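Local coordinates for subtilase cytotoxin, subunit B (Escherichia coli, PDB 3DWQ), which forms the pentameric B subunit of an AB5 toxin and binds glycans ending in N-glycolylneuraminic acid, probably to bring the toxin to host cells, at residues C[73-78]-C[107-112]; C[9-14]-C[40-45]. All coordinates share one frame; numbering follows the deposited sequence.

Contact 1 (C[73-78]-C[107-112]). With NGC (N-glycolyl-alpha-neuraminic acid), chain G.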
ATOM      1  N   PRO C  73      -9.248   4.051  19.668  1.00 17.17           N
ATOM      2  CA  PRO C  73      -8.485   3.683  20.860  1.00 16.97           C
ATOM      3  C   PRO C  73      -7.961   2.262  20.691  1.00 16.85           C
ATOM      4  O   PRO C  73      -8.735   1.332  20.446  1.00 16.82           O
ATOM      5  CB  PRO C  73      -9.518   3.765  21.986  1.00 16.96           C
ATOM      6  CG  PRO C  73     -10.829   3.543  21.322  1.00 17.11           C
ATOM      7  CD  PRO C  73     -10.705   4.006  19.900  1.00 16.96           C
ATOM      8  N   VAL C  74      -6.646   2.112  20.792  1.00 16.76           N
ATOM      9  CA  VAL C  74      -5.984   0.855  20.462  1.00 16.52           C
ATOM     10  C   VAL C  74      -5.018   0.423  21.564  1.00 16.54           C
ATOM     11  O   VAL C  74      -4.675   1.214  22.448  1.00 16.20           O
ATOM     12  CB  VAL C  74      -5.257   0.930  19.083  1.00 16.67           C
ATOM     13  CG1 VAL C  74      -6.271   1.092  17.948  1.00 16.42           C
ATOM     14  CG2 VAL C  74      -4.215   2.055  19.053  1.00 16.45           C
ATOM     15  N   ARG C  75      -4.598  -0.838  21.519  1.00 16.36           N
ATOM     16  CA  ARG C  75      -3.607  -1.333  22.463  1.00 16.41           C
ATOM     17  C   ARG C  75      -2.220  -1.235  21.848  1.00 16.60           C
ATOM     18  O   ARG C  75      -1.977  -1.758  20.753  1.00 16.47           O
ATOM     19  CB  ARG C  75      -3.908  -2.778  22.868  1.00 16.41           C
ATOM     20  CG  ARG C  75      -2.916  -3.358  23.874  1.00 16.16           C
ATOM     21  CD  ARG C  75      -3.397  -4.680  24.420  1.00 15.89           C
ATOM     22  NE  ARG C  75      -4.438  -4.521  25.433  1.00 15.58           N
ATOM     23  CZ  ARG C  75      -5.101  -5.533  25.990  1.00 15.76           C
ATOM     24  NH1 ARG C  75      -4.841  -6.787  25.631  1.00 14.94           N
ATOM     25  NH2 ARG C  75      -6.030  -5.291  26.905  1.00 15.06           N
ATOM     26  N   ILE C  76      -1.323  -0.549  22.550  1.00 16.66           N
ATOM     27  CA  ILE C  76       0.079  -0.511  22.169  1.00 16.97           C
ATOM     28  C   ILE C  76       0.862  -1.523  23.009  1.00 17.01           C
ATOM     29  O   ILE C  76       0.922  -1.420  24.236  1.00 17.02           O
ATOM     30  CB  ILE C  76       0.683   0.926  22.261  1.00 17.00           C
ATOM     31  CG1 ILE C  76       0.410   1.714  20.975  1.00 17.59           C
ATOM     32  CG2 ILE C  76       2.196   0.884  22.438  1.00 16.93           C
ATOM     33  CD1 ILE C  76      -0.974   2.309  20.852  1.00 17.93           C
ATOM     34  N   TYR C  77       1.425  -2.519  22.331  1.00 17.16           N
ATOM     35  CA  TYR C  77       2.337  -3.464  22.958  1.00 17.24           C
ATOM     36  C   TYR C  77       3.744  -2.942  22.725  1.00 17.51           C
ATOM     37  O   TYR C  77       4.082  -2.530  21.610  1.00 17.12           O
ATOM     38  CB  TYR C  77       2.223  -4.847  22.324  1.00 16.89           C
ATOM     39  CG  TYR C  77       0.889  -5.552  22.437  1.00 16.63           C
ATOM     40  CD1 TYR C  77       0.699  -6.568  23.374  1.00 16.00           C
ATOM     41  CD2 TYR C  77      -0.163  -5.248  21.572  1.00 15.96           C
ATOM     42  CE1 TYR C  77      -0.512  -7.249  23.460  1.00 15.98           C
ATOM     43  CE2 TYR C  77      -1.375  -5.916  21.652  1.00 15.96           C
ATOM     44  CZ  TYR C  77      -1.544  -6.918  22.595  1.00 16.23           C
ATOM     45  OH  TYR C  77      -2.746  -7.580  22.673  1.00 16.01           O
ATOM     46  N   TYR C  78       4.562  -2.963  23.775  1.00 17.96           N
ATOM     47  CA  TYR C  78       5.912  -2.409  23.714  1.00 18.57           C
ATOM     48  C   TYR C  78       6.911  -3.210  24.554  1.00 18.94           C
ATOM     49  O   TYR C  78       6.527  -3.930  25.478  1.00 18.96           O
ATOM     50  CB  TYR C  78       5.910  -0.919  24.124  1.00 18.60           C
ATOM     51  CG  TYR C  78       5.665  -0.676  25.600  1.00 18.91           C
ATOM     52  CD1 TYR C  78       6.731  -0.471  26.480  1.00 18.89           C
ATOM     53  CD2 TYR C  78       4.369  -0.659  26.122  1.00 18.95           C
ATOM     54  CE1 TYR C  78       6.513  -0.257  27.837  1.00 18.95           C
ATOM     55  CE2 TYR C  78       4.143  -0.447  27.477  1.00 18.81           C
ATOM     56  CZ  TYR C  78       5.219  -0.246  28.328  1.00 18.91           C
ATOM     57  OH  TYR C  78       4.999  -0.035  29.670  1.00 19.57           O
ATOM     58  N   THR C 107     -10.040  -0.377  28.158  1.00 21.22           N
ATOM     59  CA  THR C 107      -9.218  -1.315  28.905  1.00 21.51           C
ATOM     60  C   THR C 107      -9.278  -2.745  28.329  1.00 21.50           C
ATOM     61  O   THR C 107      -8.340  -3.525  28.494  1.00 21.57           O
ATOM     62  CB  THR C 107      -9.578  -1.260  30.423  1.00 21.59           C
ATOM     63  OG1 THR C 107      -8.431  -1.580  31.216  1.00 22.39           O
ATOM     64  CG2 THR C 107     -10.727  -2.187  30.767  1.00 21.26           C
ATOM     65  N   GLU C 108     -10.376  -3.068  27.648  1.00 21.49           N
ATOM     66  CA  GLU C 108     -10.547  -4.381  27.020  1.00 21.82           C
ATOM     67  C   GLU C 108     -10.221  -4.304  25.532  1.00 21.39           C
ATOM     68  O   GLU C 108     -10.850  -3.548  24.789  1.00 21.34           O
ATOM     69  CB  GLU C 108     -11.974  -4.906  27.225  1.00 22.04           C
ATOM     70  CG  GLU C 108     -12.294  -5.337  28.649  1.00 23.70           C
ATOM     71  CD  GLU C 108     -11.590  -6.621  29.050  1.00 26.33           C
ATOM     72  OE1 GLU C 108     -11.490  -7.544  28.208  1.00 27.59           O
ATOM     73  OE2 GLU C 108     -11.139  -6.711  30.212  1.00 27.19           O
ATOM     74  N   CYS C 109      -9.231  -5.085  25.107  1.00 21.14           N
ATOM     75  CA  CYS C 109      -8.750  -5.049  23.724  1.00 20.95           C
ATOM     76  C   CYS C 109      -8.507  -6.457  23.194  1.00 21.16           C
ATOM     77  O   CYS C 109      -8.249  -7.378  23.972  1.00 21.25           O
ATOM     78  CB  CYS C 109      -7.467  -4.212  23.626  1.00 20.72           C
ATOM     79  SG  CYS C 109      -7.578  -2.567  24.385  1.00 19.73           S
ATOM     80  N   PHE C 110      -8.579  -6.612  21.871  1.00 21.08           N
ATOM     81  CA  PHE C 110      -8.432  -7.918  21.220  1.00 21.21           C
ATOM     82  C   PHE C 110      -7.017  -8.477  21.357  1.00 21.43           C
ATOM     83  O   PHE C 110      -6.041  -7.734  21.322  1.00 21.52           O
ATOM     84  CB  PHE C 110      -8.831  -7.823  19.738  1.00 20.99           C
ATOM     85  CG  PHE C 110      -8.866  -9.154  19.014  1.00 20.72           C
ATOM     86  CD1 PHE C 110      -9.655 -10.206  19.480  1.00 20.37           C
ATOM     87  CD2 PHE C 110      -8.126  -9.342  17.847  1.00 20.43           C
ATOM     88  CE1 PHE C 110      -9.684 -11.431  18.808  1.00 20.66           C
ATOM     89  CE2 PHE C 110      -8.150 -10.556  17.165  1.00 20.53           C
ATOM     90  CZ  PHE C 110      -8.933 -11.604  17.642  1.00 20.66           C
ATOM     91  N   GLY C 111      -6.917  -9.793  21.527  1.00 21.69           N
ATOM     92  CA  GLY C 111      -5.623 -10.465  21.553  1.00 21.93           C
ATOM     93  C   GLY C 111      -5.046 -10.684  22.941  1.00 22.15           C
ATOM     94  O   GLY C 111      -5.759 -10.562  23.940  1.00 22.02           O
ATOM     95  N   PRO C 112      -3.737 -10.994  23.008  1.00 22.37           N
ATOM     96  CA  PRO C 112      -3.082 -11.376  24.256  1.00 22.74           C
ATOM     97  C   PRO C 112      -2.788 -10.199  25.186  1.00 23.21           C
ATOM     98  O   PRO C 112      -2.774  -9.038  24.761  1.00 22.98           O
ATOM     99  CB  PRO C 112      -1.765 -11.995  23.775  1.00 22.67           C
ATOM    100  CG  PRO C 112      -1.453 -11.254  22.525  1.00 22.47           C
ATOM    101  CD  PRO C 112      -2.790 -10.988  21.874  1.00 22.48           C
TER
HETATM  102  O9  NGC G   3      -2.074   3.634  32.342  1.00 32.49           O
HETATM  103  C9  NGC G   3      -0.793   3.007  32.197  1.00 33.37           C
HETATM  104  C8  NGC G   3      -0.943   1.529  31.831  1.00 34.17           C
HETATM  105  O8  NGC G   3      -2.163   1.348  31.097  1.00 33.81           O
HETATM  106  C7  NGC G   3      -0.921   0.669  33.101  1.00 34.48           C
HETATM  107  O7  NGC G   3       0.375   0.694  33.708  1.00 35.13           O
HETATM  108  C6  NGC G   3      -1.399  -0.788  32.971  1.00 35.47           C
HETATM  109  O6  NGC G   3      -2.808  -0.776  32.656  1.00 35.89           O
HETATM  110  C2  NGC G   3      -3.117  -1.818  31.741  1.00 36.85           C
HETATM  111  C1  NGC G   3      -3.664  -1.482  30.389  1.00 35.82           C
HETATM  112  O1B NGC G   3      -3.755  -0.287  30.041  1.00 34.76           O
HETATM  113  O1A NGC G   3      -3.989  -2.433  29.643  1.00 34.52           O
HETATM  114  C3  NGC G   3      -2.733  -3.249  32.096  1.00 36.13           C
HETATM  115  C4  NGC G   3      -1.211  -3.211  32.267  1.00 35.62           C
HETATM  116  O4  NGC G   3      -0.587  -4.171  31.412  1.00 34.99           O
HETATM  117  C5  NGC G   3      -0.711  -1.771  31.991  1.00 35.22           C
HETATM  118  N5  NGC G   3       0.759  -1.717  31.966  1.00 34.83           N
HETATM  119  C10 NGC G   3       1.665  -1.982  32.911  1.00 34.94           C
HETATM  120  O10 NGC G   3       1.401  -2.327  34.054  1.00 35.39           O
HETATM  121  C11 NGC G   3       3.084  -1.805  32.449  1.00 34.53           C
HETATM  122  O11 NGC G   3       3.177  -1.695  31.022  1.00 34.03           O
HETATM  123  O   HOH W   1      -6.338  -9.440  26.295  1.00 23.79           O

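Contact 2 (C[9-14]-C[40-45]). With NGC (N-glycolyl-alpha-neuraminic acid), chain G.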
ATOM      1  N   GLY C   9       5.483  -4.533  28.027  1.00 20.76           N
ATOM      2  CA  GLY C   9       4.256  -4.145  28.708  1.00 20.31           C
ATOM      3  C   GLY C   9       3.220  -3.748  27.677  1.00 19.99           C
ATOM      4  O   GLY C   9       3.461  -3.851  26.472  1.00 19.90           O
ATOM      5  N   MET C  10       2.065  -3.291  28.144  1.00 19.69           N
ATOM      6  CA  MET C  10       1.028  -2.807  27.241  1.00 19.47           C
ATOM      7  C   MET C  10       0.261  -1.616  27.808  1.00 19.49           C
ATOM      8  O   MET C  10       0.098  -1.490  29.018  1.00 19.40           O
ATOM      9  CB  MET C  10       0.060  -3.935  26.870  1.00 19.51           C
ATOM     10  CG  MET C  10      -0.721  -4.499  28.042  1.00 19.46           C
ATOM     11  SD  MET C  10      -1.794  -5.849  27.563  1.00 19.03           S
ATOM     12  CE  MET C  10      -2.782  -6.033  29.045  1.00 19.32           C
ATOM     13  N   PHE C  11      -0.179  -0.740  26.911  1.00 19.39           N
ATOM     14  CA  PHE C  11      -1.072   0.361  27.244  1.00 19.38           C
ATOM     15  C   PHE C  11      -2.327   0.161  26.401  1.00 19.31           C
ATOM     16  O   PHE C  11      -2.254   0.132  25.169  1.00 19.20           O
ATOM     17  CB  PHE C  11      -0.419   1.706  26.907  1.00 19.61           C
ATOM     18  CG  PHE C  11       0.406   2.303  28.025  1.00 19.73           C
ATOM     19  CD1 PHE C  11       0.291   3.655  28.332  1.00 20.09           C
ATOM     20  CD2 PHE C  11       1.308   1.530  28.755  1.00 20.18           C
ATOM     21  CE1 PHE C  11       1.055   4.228  29.348  1.00 20.25           C
ATOM     22  CE2 PHE C  11       2.073   2.090  29.779  1.00 20.08           C
ATOM     23  CZ  PHE C  11       1.949   3.443  30.074  1.00 20.16           C
ATOM     24  N   SER C  12      -3.466   0.005  27.070  1.00 19.04           N
ATOM     25  CA  SER C  12      -4.748  -0.201  26.397  1.00 18.95           C
ATOM     26  C   SER C  12      -5.533   1.100  26.261  1.00 18.91           C
ATOM     27  O   SER C  12      -5.380   2.012  27.077  1.00 18.93           O
ATOM     28  CB  SER C  12      -5.584  -1.233  27.157  1.00 19.02           C
ATOM     29  OG  SER C  12      -4.933  -2.493  27.191  1.00 18.66           O
ATOM     30  N   GLY C  13      -6.375   1.171  25.228  1.00 18.85           N
ATOM     31  CA  GLY C  13      -7.241   2.326  24.987  1.00 18.75           C
ATOM     32  C   GLY C  13      -6.478   3.587  24.623  1.00 18.81           C
ATOM     33  O   GLY C  13      -6.869   4.695  25.001  1.00 18.80           O
ATOM     34  N   VAL C  14      -5.387   3.410  23.887  1.00 18.63           N
ATOM     35  CA  VAL C  14      -4.524   4.513  23.484  1.00 18.50           C
ATOM     36  C   VAL C  14      -4.954   5.073  22.125  1.00 18.40           C
ATOM     37  O   VAL C  14      -5.200   4.317  21.187  1.00 18.29           O
ATOM     38  CB  VAL C  14      -3.046   4.054  23.408  1.00 18.65           C
ATOM     39  CG1 VAL C  14      -2.143   5.186  22.962  1.00 18.53           C
ATOM     40  CG2 VAL C  14      -2.581   3.503  24.750  1.00 18.45           C
ATOM     41  N   SER C  40      -2.271  10.117  29.994  1.00 28.13           N
ATOM     42  CA  SER C  40      -0.971   9.463  30.149  1.00 27.90           C
ATOM     43  C   SER C  40      -0.433   8.985  28.800  1.00 27.45           C
ATOM     44  O   SER C  40      -1.178   8.463  27.964  1.00 27.42           O
ATOM     45  CB  SER C  40      -1.019   8.326  31.174  1.00 27.93           C
ATOM     46  OG  SER C  40      -1.686   7.193  30.662  1.00 28.79           O
ATOM     47  N   SER C  41       0.868   9.179  28.605  1.00 26.90           N
ATOM     48  CA  SER C  41       1.511   8.959  27.317  1.00 26.31           C
ATOM     49  C   SER C  41       2.281   7.646  27.221  1.00 25.64           C
ATOM     50  O   SER C  41       2.789   7.127  28.217  1.00 25.42           O
ATOM     51  CB  SER C  41       2.460  10.117  27.004  1.00 26.42           C
ATOM     52  OG  SER C  41       1.745  11.261  26.579  1.00 27.25           O
ATOM     53  N   ILE C  42       2.359   7.132  25.998  1.00 24.87           N
ATOM     54  CA  ILE C  42       3.229   6.013  25.660  1.00 23.86           C
ATOM     55  C   ILE C  42       3.882   6.270  24.298  1.00 23.40           C
ATOM     56  O   ILE C  42       3.198   6.573  23.318  1.00 23.38           O
ATOM     57  CB  ILE C  42       2.476   4.634  25.708  1.00 23.88           C
ATOM     58  CG1 ILE C  42       3.405   3.466  25.351  1.00 23.39           C
ATOM     59  CG2 ILE C  42       1.232   4.631  24.808  1.00 23.58           C
ATOM     60  CD1 ILE C  42       4.435   3.125  26.411  1.00 23.05           C
ATOM     61  N   SER C  43       5.208   6.185  24.259  1.00 22.76           N
ATOM     62  CA  SER C  43       5.960   6.240  23.012  1.00 22.25           C
ATOM     63  C   SER C  43       6.539   4.865  22.711  1.00 21.86           C
ATOM     64  O   SER C  43       6.905   4.130  23.627  1.00 21.78           O
ATOM     65  CB  SER C  43       7.092   7.268  23.094  1.00 22.21           C
ATOM     66  OG  SER C  43       6.591   8.588  23.205  1.00 22.42           O
ATOM     67  N   ALA C  44       6.605   4.525  21.427  1.00 21.41           N
ATOM     68  CA  ALA C  44       7.229   3.286  20.968  1.00 21.13           C
ATOM     69  C   ALA C  44       7.731   3.437  19.532  1.00 20.96           C
ATOM     70  O   ALA C  44       7.064   4.052  18.697  1.00 20.89           O
ATOM     71  CB  ALA C  44       6.254   2.118  21.080  1.00 20.96           C
ATOM     72  N   CYS C  45       8.911   2.883  19.259  1.00 20.83           N
ATOM     73  CA  CYS C  45       9.515   2.942  17.925  1.00 20.93           C
ATOM     74  C   CYS C  45       9.681   1.557  17.304  1.00 21.06           C
ATOM     75  O   CYS C  45       9.980   0.586  17.999  1.00 20.95           O
ATOM     76  CB  CYS C  45      10.879   3.634  17.971  1.00 20.67           C
ATOM     77  SG  CYS C  45      10.878   5.285  18.691  1.00 20.77           S
TER
HETATM   78  O9  NGC G   3      -2.074   3.634  32.342  1.00 32.49           O
HETATM   79  C9  NGC G   3      -0.793   3.007  32.197  1.00 33.37           C
HETATM   80  C8  NGC G   3      -0.943   1.529  31.831  1.00 34.17           C
HETATM   81  O8  NGC G   3      -2.163   1.348  31.097  1.00 33.81           O
HETATM   82  C7  NGC G   3      -0.921   0.669  33.101  1.00 34.48           C
HETATM   83  O7  NGC G   3       0.375   0.694  33.708  1.00 35.13           O
HETATM   84  C6  NGC G   3      -1.399  -0.788  32.971  1.00 35.47           C
HETATM   85  O6  NGC G   3      -2.808  -0.776  32.656  1.00 35.89           O
HETATM   86  C2  NGC G   3      -3.117  -1.818  31.741  1.00 36.85           C
HETATM   87  C1  NGC G   3      -3.664  -1.482  30.389  1.00 35.82           C
HETATM   88  O1B NGC G   3      -3.755  -0.287  30.041  1.00 34.76           O
HETATM   89  O1A NGC G   3      -3.989  -2.433  29.643  1.00 34.52           O
HETATM   90  C3  NGC G   3      -2.733  -3.249  32.096  1.00 36.13           C
HETATM   91  C4  NGC G   3      -1.211  -3.211  32.267  1.00 35.62           C
HETATM   92  O4  NGC G   3      -0.587  -4.171  31.412  1.00 34.99           O
HETATM   93  C5  NGC G   3      -0.711  -1.771  31.991  1.00 35.22           C
HETATM   94  N5  NGC G   3       0.759  -1.717  31.966  1.00 34.83           N
HETATM   95  C10 NGC G   3       1.665  -1.982  32.911  1.00 34.94           C
HETATM   96  O10 NGC G   3       1.401  -2.327  34.054  1.00 35.39           O
HETATM   97  C11 NGC G   3       3.084  -1.805  32.449  1.00 34.53           C
HETATM   98  O11 NGC G   3       3.177  -1.695  31.022  1.00 34.03           O

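Contact 1 (C[73-78]-C[107-112])
Arg75 lays its guanidinium against Cys109, whose CB sits over one face of the flat group, 3.5 Å from Arg75 NE. CG points away from the backbone N (chi1 -179°), and a bend at chi3 (-77°) turns the flat end along the loop 107-112. The edge of the guanidinium meets loop carbonyls. Arg75 NH1 makes a weak hydrogen bond to Pro112 O at 3.2 Å. Arg75 NH2 makes a weak one to Thr107 O at 3.3 Å. A water bridges NH1 and Gly111 O. Arg75 NE is hydrogen-bonded to Ser12 OG, so the guanidinium is tied at several points and its rotation is limited. Strand 73-79 belongs to the antiparallel sheet of this B subunit, whose pentameric form is that of AB5 toxins, and the loop follows strand 96-102. The Cys103-Cys109 disulfide ties the loop back to the residue after that strand and probably helps hold Cys109 beside Arg75. Tyr77 has Arg75 CG over one face of its ring. Tyr77 OH donates to Pro112 O at 2.5 Å, a short bond in the carbonyl plane. Pro112 O thus receives two donors. The Tyr77 side chain crosses the proline at about a right angle, and His20 of a neighbouring subunit meets the tyrosine ring.

Contact 2 (C[9-14]-C[40-45])
Phe11 is sandwiched between Ile42 and the bound N-glycolylneuraminic acid. C9 of the sugar lies over one ring face, 3.5 Å from Phe11 CZ. Ile42 covers the opposite face. Its CB makes a CH-pi contact 4.0 Å from the centroid of the Phe11 ring. With CG1 anti to the backbone N (chi1 -180°) and chi2 near 72°, Ile42 CD1 comes over the ring centre. The ring therefore has aliphatic carbon on both sides. Phe11 CE1 also comes near Ser41 O, at 3.6 Å. Ile42 CG2 touches Phe11 as well and reaches Val14 CG1 at 3.9 Å, the isoleucine and valine side chains crossing at about a right angle. Between Phe11 and Val14 the chain turns a corner at Gly13, and Gly13 and Val14 both face Val74 in a G1 beta bulge. Strands 10-12 and 14-24, before and after this corner, both pair with strand 73-79. Strand 10-12 lines the sialic acid site. Ser12 holds the carboxylate twice. Ser12 N donates to the sugar O1B at 3.0 Å, nearly straight. Ser12 OG donates to the sugar O1A at 2.6 Å. Met10 O accepts a weak hydrogen bond from the sugar N5. Met10 CG approaches the sugar O4 at 3.4 Å. Gly9, which follows a cis peptide bond, brings its CA to 3.5 Å from the glycolyl O11.

Overall arrangement
Contact 1 and contact 2 have centres about 9 Å apart and share one sheet, in which strands 10-12 and 73-79 are neighbours. Arg75 NE of contact 1 and Ser12 OG of contact 2 lie 2.7 Å apart. Their hydrogen bond would help hold the serine toward the sugar carboxylate. The backbones are joined by a probable hydrogen bond from Val74 N to Val14 O, also 2.7 Å. Tyr78 OH packs 3.6 Å from Phe11 CE2. Tyr78 OH is also hydrogen-bonded to the glycolyl O11 of the sugar at 2.8 Å, so strand 73-79 reaches the group that distinguishes N-glycolyl from N-acetylneuraminic acid. Gln36 is a further partner of the sugar, and Thr107 touches the galactose.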